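Protein-L-isoaspartate(D-aspartate) O-methyltransferase (Sulfolobus tokodaii, PDB 1VBF) transfers a methyl group from S-adenosyl-L-methionine to L-isoaspartyl residues of damaged proteins, probably as a step in their repair. Local coordinates at the interface of chains A and B and the interface of chains A and C. Sequence-based numbering; all coordinates share one arbitrary frame. Chains: chain A/B/C, 231aa long hypothetical protein-L-isoaspartate O-methyltransferase.

Contact 1: the interface of chains A and B. Residues chain A 210, 213-214, 217; chain B 207, 212, 216.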
loop_
_atom_site.group_PDB
_atom_site.type_symbol
_atom_site.label_atom_id
_atom_site.label_comp_id
_atom_site.label_asym_id
_atom_site.label_seq_id
_atom_site.Cartn_x
_atom_site.Cartn_y
_atom_site.Cartn_z
ATOM N N GLU A 210 -2.022 2.540 5.669
ATOM C CA GLU A 210 -0.934 3.204 6.362
ATOM C C GLU A 210 -1.156 2.981 7.850
ATOM O O GLU A 210 -0.286 2.475 8.551
ATOM C CB GLU A 210 -0.931 4.705 6.045
ATOM C CG GLU A 210 0.355 5.175 5.400
ATOM C CD GLU A 210 1.554 4.946 6.285
ATOM O OE1 GLU A 210 1.553 5.463 7.419
ATOM O OE2 GLU A 210 2.492 4.250 5.853
ATOM N N VAL A 213 -1.065 -0.637 9.182
ATOM C CA VAL A 213 0.295 -1.096 9.406
ATOM C C VAL A 213 0.796 -0.423 10.693
ATOM O O VAL A 213 1.242 -1.107 11.614
ATOM C CB VAL A 213 1.227 -0.763 8.194
ATOM C CG1 VAL A 213 2.658 -1.184 8.490
ATOM C CG2 VAL A 213 0.747 -1.499 6.958
ATOM N N ASN A 214 0.694 0.905 10.765
ATOM C CA ASN A 214 1.121 1.632 11.957
ATOM C C ASN A 214 0.751 0.846 13.198
ATOM O O ASN A 214 1.618 0.508 13.994
ATOM C CB ASN A 214 0.450 3.009 12.072
ATOM C CG ASN A 214 1.064 4.060 11.158
ATOM O OD1 ASN A 214 2.226 3.963 10.752
ATOM N ND2 ASN A 214 0.285 5.095 10.853
ATOM N N GLU A 217 2.467 -2.329 13.882
ATOM C CA GLU A 217 3.829 -2.035 14.318
ATOM C C GLU A 217 3.784 -1.780 15.829
ATOM O O GLU A 217 4.626 -2.273 16.583
ATOM C CB GLU A 217 4.356 -0.791 13.588
ATOM C CG GLU A 217 5.351 -1.068 12.467
ATOM C CD GLU A 217 5.643 0.167 11.618
ATOM O OE1 GLU A 217 5.935 1.246 12.175
ATOM O OE2 GLU A 217 5.587 0.059 10.381
ATOM N N ASP B 207 9.187 6.373 4.184
ATOM C CA ASP B 207 8.042 5.493 4.374
ATOM C C ASP B 207 7.787 4.523 3.226
ATOM O O ASP B 207 7.016 4.827 2.306
ATOM C CB ASP B 207 6.763 6.299 4.623
ATOM C CG ASP B 207 5.709 5.489 5.379
ATOM O OD1 ASP B 207 5.514 4.290 5.051
ATOM O OD2 ASP B 207 5.072 6.051 6.301
ATOM N N ARG B 212 8.015 -2.182 5.416
ATOM C CA ARG B 212 7.433 -2.107 6.752
ATOM C C ARG B 212 6.615 -3.379 6.988
ATOM O O ARG B 212 6.563 -3.899 8.103
ATOM C CB ARG B 212 6.528 -0.883 6.879
ATOM C CG ARG B 212 7.237 0.440 6.767
ATOM C CD ARG B 212 6.244 1.572 6.917
ATOM N NE ARG B 212 5.504 1.455 8.171
ATOM C CZ ARG B 212 4.527 2.273 8.550
ATOM N NH1 ARG B 212 4.157 3.288 7.778
ATOM N NH2 ARG B 212 3.909 2.065 9.699
ATOM N N LEU B 216 7.401 -6.742 9.558
ATOM C CA LEU B 216 6.330 -7.219 10.430
ATOM C C LEU B 216 6.077 -8.712 10.211
ATOM O O LEU B 216 5.701 -9.426 11.129
ATOM C CB LEU B 216 5.050 -6.417 10.174
ATOM C CG LEU B 216 5.021 -4.943 10.603
ATOM C CD1 LEU B 216 3.873 -4.200 9.903
ATOM C CD2 LEU B 216 4.874 -4.870 12.121
#
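B:Arg212 inserts its guanidinium among A:Glu210, A:Asn214 and A:Glu217, which line one side of helix 209-219 of chain A. The arginine is straight through chi2 and turns at chi3 (56°), a bend that swings the flat group toward chain A. Its side-on grip on A:Glu217 converges on one carboxylate oxygen. NE of B:Arg212 meets OE2 of A:Glu217 at 2.6 Å, on the syn lone pair of that oxygen, while NH2 of B:Arg212 meets the same OE2 at 2.7 Å from above the carboxylate plane. The two planes are inclined by 61°, yet both bonds stay close to the guanidinium plane, with CB of A:Val213 4.1 Å above it, offset toward its rim. NH2 of B:Arg212 also donates to the side-chain carbonyl OD1 of A:Asn214 at 2.7 Å, nearly straight (164° at H). At the remaining corner, NH1 of B:Arg212 forms a salt bridge with OE2 of A:Glu210 (2.7 Å), although its N-H points away from that oxygen. NH1 of B:Arg212 is held within its own chain by OD1 of B:Asp207 (3.2 Å); it thus contacts both carboxylates, which meet tip to tip, and may offset their repulsion. CG1 of A:Val213 packs against CD1 of B:Leu216 at 3.5 Å, and CD2 of B:Leu216 lies 3.7 Å from CA of A:Glu217. Charged rim and apolar pair join helices of the trimeric coiled coil and are likely to help set how they pair.

Contact 2: the interface of chains A and C. Residues chain A 146, 149, 199-201, 203; chain C 146-147, 149, 152.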
loop_
_atom_site.group_PDB
_atom_site.type_symbol
_atom_site.label_atom_id
_atom_site.label_comp_id
_atom_site.label_asym_id
_atom_site.label_seq_id
_atom_site.Cartn_x
_atom_site.Cartn_y
_atom_site.Cartn_z
ATOM N N THR A 146 -25.232 1.404 1.160
ATOM C CA THR A 146 -26.164 1.171 0.041
ATOM C C THR A 146 -27.281 2.194 0.145
ATOM O O THR A 146 -27.224 3.135 0.935
ATOM C CB THR A 146 -26.960 -0.141 0.148
ATOM O OG1 THR A 146 -26.539 -0.878 1.285
ATOM C CG2 THR A 146 -26.841 -0.938 -1.078
ATOM N N CYS A 149 -32.558 1.618 3.098
ATOM C CA CYS A 149 -33.851 0.944 3.050
ATOM C C CYS A 149 -34.995 1.571 3.850
ATOM O O CYS A 149 -36.036 1.883 3.293
ATOM C CB CYS A 149 -33.617 -0.493 3.498
ATOM S SG CYS A 149 -34.932 -1.755 3.383
ATOM N N LEU A 199 -27.800 0.667 12.855
ATOM C CA LEU A 199 -28.139 -0.656 12.374
ATOM C C LEU A 199 -27.837 -0.891 10.904
ATOM O O LEU A 199 -27.147 -1.847 10.565
ATOM C CB LEU A 199 -29.616 -0.933 12.607
ATOM C CG LEU A 199 -30.014 -2.201 13.356
ATOM C CD1 LEU A 199 -31.425 -2.533 12.962
ATOM C CD2 LEU A 199 -29.103 -3.360 12.999
ATOM N N TYR A 200 -28.363 -0.033 10.031
ATOM C CA TYR A 200 -28.150 -0.188 8.595
ATOM C C TYR A 200 -27.051 0.730 8.116
ATOM O O TYR A 200 -27.110 1.270 7.010
ATOM C CB TYR A 200 -29.449 0.088 7.834
ATOM C CG TYR A 200 -30.554 -0.847 8.270
ATOM C CD1 TYR A 200 -30.536 -2.194 7.911
ATOM C CD2 TYR A 200 -31.564 -0.413 9.126
ATOM C CE1 TYR A 200 -31.496 -3.090 8.400
ATOM C CE2 TYR A 200 -32.519 -1.289 9.625
ATOM C CZ TYR A 200 -32.486 -2.633 9.258
ATOM O OH TYR A 200 -33.455 -3.510 9.724
ATOM N N GLY A 201 -26.042 0.886 8.968
ATOM C CA GLY A 201 -24.915 1.738 8.657
ATOM C C GLY A 201 -23.687 0.924 8.319
ATOM O O GLY A 201 -23.818 -0.190 7.831
ATOM N N TYR A 203 -20.312 -1.368 9.013
ATOM C CA TYR A 203 -19.846 -2.354 9.976
ATOM C C TYR A 203 -18.335 -2.503 9.909
ATOM O O TYR A 203 -17.751 -3.217 10.712
ATOM C CB TYR A 203 -20.541 -3.706 9.754
ATOM C CG TYR A 203 -21.954 -3.752 10.309
ATOM C CD1 TYR A 203 -23.002 -3.124 9.649
ATOM C CD2 TYR A 203 -22.220 -4.337 11.541
ATOM C CE1 TYR A 203 -24.275 -3.065 10.211
ATOM C CE2 TYR A 203 -23.479 -4.290 12.112
ATOM C CZ TYR A 203 -24.509 -3.646 11.444
ATOM O OH TYR A 203 -25.775 -3.540 12.010
ATOM N N THR C 146 -24.464 -3.948 4.450
ATOM C CA THR C 146 -24.968 -3.804 5.815
ATOM C C THR C 146 -25.949 -4.932 6.023
ATOM O O THR C 146 -26.092 -5.812 5.175
ATOM C CB THR C 146 -25.835 -2.536 6.032
ATOM O OG1 THR C 146 -25.463 -1.517 5.114
ATOM C CG2 THR C 146 -25.667 -2.016 7.420
ATOM N N LEU C 147 -26.646 -4.858 7.151
ATOM C CA LEU C 147 -27.672 -5.806 7.517
ATOM C C LEU C 147 -28.748 -5.725 6.431
ATOM O O LEU C 147 -29.239 -4.644 6.112
ATOM C CB LEU C 147 -28.264 -5.390 8.855
ATOM C CG LEU C 147 -28.777 -6.442 9.830
ATOM C CD1 LEU C 147 -29.817 -5.783 10.738
ATOM C CD2 LEU C 147 -29.399 -7.596 9.089
ATOM N N CYS C 149 -32.019 -5.492 5.133
ATOM C CA CYS C 149 -33.273 -4.996 5.643
ATOM C C CYS C 149 -34.543 -5.805 5.339
ATOM O O CYS C 149 -35.321 -6.082 6.244
ATOM C CB CYS C 149 -33.369 -3.581 5.124
ATOM S SG CYS C 149 -34.879 -2.584 5.262
ATOM N N TYR C 152 -34.441 -9.251 7.175
ATOM C CA TYR C 152 -34.636 -8.941 8.576
ATOM C C TYR C 152 -36.094 -8.587 8.892
ATOM O O TYR C 152 -36.618 -8.999 9.934
ATOM C CB TYR C 152 -33.735 -7.782 9.009
ATOM C CG TYR C 152 -33.798 -7.514 10.499
ATOM C CD1 TYR C 152 -33.061 -8.278 11.394
ATOM C CD2 TYR C 152 -34.661 -6.551 11.013
ATOM C CE1 TYR C 152 -33.190 -8.094 12.772
ATOM C CE2 TYR C 152 -34.798 -6.356 12.378
ATOM C CZ TYR C 152 -34.069 -7.127 13.261
ATOM O OH TYR C 152 -34.245 -6.942 14.625
#
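A:Tyr200 reaches across C:Leu147, C:Cys149 and C:Tyr152. From CB the ring leaves with CG anti to the carbonyl carbon (chi1 -59°), which sends one edge toward chain C. On that edge CD1 lies 3.3 Å from the backbone O of C:Leu147, an oxygen sitting in the ring plane. Farther out, CE1 comes to 3.8 Å from CA of C:Cys149 and also approaches the CD1 methyl of C:Leu147. At the tip, the phenolic OH touches CD2 of C:Tyr152 at 3.5 Å, the two tyrosines crossing at about a right angle. Alongside, CD2 of A:Leu199 meets CD1 of C:Leu147 at 3.4 Å, a leucine-to-leucine contact at the tips. A:Tyr203 turns its ring edge to the CG2 methyl of C:Thr146, CE1 lying 3.3 Å from it; its hydroxyl OH donates to the backbone O of A:Leu199 at 2.6 Å, in the carbonyl plane on a lone pair, tying this ring to the segment that carries A:Tyr200. The covalent link is the disulfide between SG of A:Cys149 and SG of C:Cys149 (2.1 Å), each sulfur anti to its backbone N (chi1 -172° in chain A). The two-fold symmetry of the whole interface repeats each packing contact with the chains exchanged. Within the Rossmann-like methyltransferase fold, the cysteine opens helix 149-153, just after the loop of residue 146, and A:Tyr200 and A:Tyr203 lie in the loop following strand 184-191.

Contact 1 and contact 2 lie about 32 Å apart, measured between the centres of their C-alpha atoms, and share no residue. In chain A they are connected through the sequence: the loop residues 199-203 of contact 2 run shortly afterwards into helix 209-219, which supplies the chain A side of contact 1. Contact 1 joins helices by salt bridges and packing, whereas contact 2 locks subunits covalently about a two-fold axis. Chain A thus uses two separate surfaces, the helix toward B and the 146-149 and 199-203 segments toward C, which may together build the deposited six-chain assembly and plausibly underlie the contribution of oligomerization to thermostability.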